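Local structure of glycosyl hydrolase (Rhizobium leguminosarum bv. trifolii, 5NDX) at residues G576-V581 against R601-A606. The protein probably hydrolyses O-glycosyl bonds as a family 39 glycoside hydrolase, a bacterial orthologue of human alpha-L-iduronidase. The protein carries 2 engineered substitutions. Sequence-based numbering, arbitrary orientation.
Sequences GTFEKV and RYAVCA
Phe578 reaches Ala603 with its CG anti to the carbonyl carbon and beside the backbone N (chi1 -74°), a setting that carries the ring across strand 566-572 onto the strand beyond. The frame is the four-stranded antiparallel sheet of a C-terminal beta-sandwich, consistent with a fibronectin type III-like domain, in which 566-572 runs between the short edge strand 579-580 and strand 601-607. Glu579 and Val581 pair by backbone with Val571 and Val569, while Arg601 and Ala603 pair with Ser572 and Leu570, so the segments, two strands apart, meet through the Phe578 ring rather than by backbone pairing. The ring atoms CE1 and CD1 do most of the touching, in an oblique approach: CE1 of Phe578 lies 3.4 Å from CB of Ala603, and its CD1 is 3.6 Å from the same methyl. The Phe578 side chain also touches Ser572 of the intervening strand. Two residues earlier on the strand, CZ of Phe578 comes to 4.3 Å from CG of Arg601, a looser contact with the aliphatic part of that side chain. An alanine in place of Phe578 would be likely to leave the Ala603 methyl without its aromatic cover and cost Arg601 this apolar neighbour. The ring also rests near the backbone, with CE1 of Phe578 3.6 Å from the carbonyl O of Arg601.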
loop_
_atom_site.group_PDB
_atom_site.type_symbol
_atom_site.label_atom_id
_atom_site.label_comp_id
_atom_site.label_asym_id
_atom_site.label_seq_id
_atom_site.Cartn_x
_atom_site.Cartn_y
_atom_site.Cartn_z
ATOM N N GLY A 576 19.215 12.487 31.096
ATOM C CA GLY A 576 19.647 13.685 30.345
ATOM C C GLY A 576 18.601 14.164 29.344
ATOM O O GLY A 576 17.646 13.450 29.043
ATOM N N THR A 577 18.755 15.372 28.825
ATOM C CA THR A 577 17.710 15.915 27.953
ATOM C C THR A 577 17.670 15.213 26.594
ATOM O O THR A 577 18.642 14.624 26.129
ATOM C CB THR A 577 17.840 17.422 27.722
ATOM O OG1 THR A 577 19.142 17.701 27.193
ATOM C CG2 THR A 577 17.593 18.176 29.043
ATOM N N PHE A 578 16.507 15.308 25.982
ATOM C CA PHE A 578 16.231 14.627 24.733
ATOM C C PHE A 578 16.993 15.256 23.581
ATOM O O PHE A 578 16.972 16.457 23.427
ATOM C CB PHE A 578 14.749 14.667 24.486
ATOM C CG PHE A 578 13.990 13.735 25.349
ATOM C CD1 PHE A 578 13.767 12.439 24.942
ATOM C CD2 PHE A 578 13.519 14.141 26.577
ATOM C CE1 PHE A 578 13.062 11.559 25.712
ATOM C CE2 PHE A 578 12.818 13.268 27.374
ATOM C CZ PHE A 578 12.585 11.974 26.937
ATOM N N GLU A 579 17.698 14.443 22.802
ATOM C CA GLU A 579 18.363 14.905 21.589
ATOM C C GLU A 579 17.715 14.177 20.408
ATOM O O GLU A 579 17.354 12.995 20.533
ATOM C CB GLU A 579 19.852 14.580 21.630
ATOM C CG GLU A 579 20.606 15.193 22.811
ATOM C CD GLU A 579 22.056 14.727 22.911
ATOM O OE1 GLU A 579 22.677 14.443 21.863
ATOM O OE2 GLU A 579 22.589 14.653 24.042
ATOM N N LYS A 580 17.618 14.868 19.279
ATOM C CA LYS A 580 17.029 14.315 18.071
ATOM C C LYS A 580 17.906 13.260 17.468
ATOM O O LYS A 580 19.093 13.431 17.371
ATOM C CB LYS A 580 16.755 15.375 16.999
ATOM C CG LYS A 580 15.900 14.830 15.856
ATOM C CD LYS A 580 15.436 15.912 14.886
ATOM C CE LYS A 580 16.437 16.072 13.775
ATOM N NZ LYS A 580 16.287 17.435 13.242
ATOM N N VAL A 581 17.280 12.185 17.031
ATOM C CA VAL A 581 17.947 10.989 16.534
ATOM C C VAL A 581 17.413 10.587 15.119
ATOM O O VAL A 581 18.042 9.839 14.399
ATOM C CB VAL A 581 17.718 9.967 17.655
ATOM C CG1 VAL A 581 16.772 8.812 17.296
ATOM C CG2 VAL A 581 19.006 9.620 18.384
ATOM N N ARG A 601 15.523 6.312 26.768
ATOM C CA ARG A 601 14.130 6.722 26.704
ATOM C C ARG A 601 13.878 7.450 25.358
ATOM O O ARG A 601 14.636 8.361 24.983
ATOM C CB ARG A 601 13.806 7.625 27.899
ATOM C CG ARG A 601 12.324 7.836 28.134
ATOM C CD ARG A 601 12.008 8.439 29.515
ATOM N NE ARG A 601 10.551 8.437 29.744
ATOM C CZ ARG A 601 9.818 7.390 30.162
ATOM N NH1 ARG A 601 10.381 6.218 30.463
ATOM N NH2 ARG A 601 8.495 7.512 30.309
ATOM N N TYR A 602 12.798 7.053 24.677
ATOM C CA TYR A 602 12.372 7.604 23.388
ATOM C C TYR A 602 11.283 8.639 23.600
ATOM O O TYR A 602 10.523 8.530 24.534
ATOM C CB TYR A 602 11.878 6.479 22.474
ATOM C CG TYR A 602 13.004 5.626 21.945
ATOM C CD1 TYR A 602 13.889 6.125 20.979
ATOM C CD2 TYR A 602 13.204 4.338 22.418
ATOM C CE1 TYR A 602 14.935 5.356 20.490
ATOM C CE2 TYR A 602 14.237 3.543 21.927
ATOM C CZ TYR A 602 15.101 4.069 20.984
ATOM O OH TYR A 602 16.112 3.299 20.544
ATOM N N ALA A 603 11.274 9.672 22.771
ATOM C CA ALA A 603 10.179 10.648 22.684
ATOM C C ALA A 603 9.882 10.928 21.185
ATOM O O ALA A 603 10.808 10.920 20.369
ATOM C CB ALA A 603 10.550 11.948 23.386
ATOM N N VAL A 604 8.607 11.087 20.833
ATOM C CA VAL A 604 8.202 11.459 19.490
ATOM C C VAL A 604 7.424 12.774 19.565
ATOM O O VAL A 604 6.520 12.882 20.397
ATOM C CB VAL A 604 7.378 10.331 18.836
ATOM C CG1 VAL A 604 6.980 10.733 17.437
ATOM C CG2 VAL A 604 8.203 9.062 18.748
ATOM N N CYS A 605 7.812 13.764 18.743
ATOM C CA CYS A 605 7.162 15.070 18.633
ATOM C C CYS A 605 6.538 15.199 17.259
ATOM O O CYS A 605 7.109 14.723 16.290
ATOM C CB CYS A 605 8.201 16.195 18.818
ATOM S SG CYS A 605 9.134 15.952 20.385
ATOM N N ALA A 606 5.388 15.853 17.161
ATOM C CA ALA A 606 4.838 16.252 15.885
ATOM C C ALA A 606 5.257 17.682 15.621
ATOM O O ALA A 606 5.439 18.447 16.577
ATOM C CB ALA A 606 3.334 16.102 15.848
#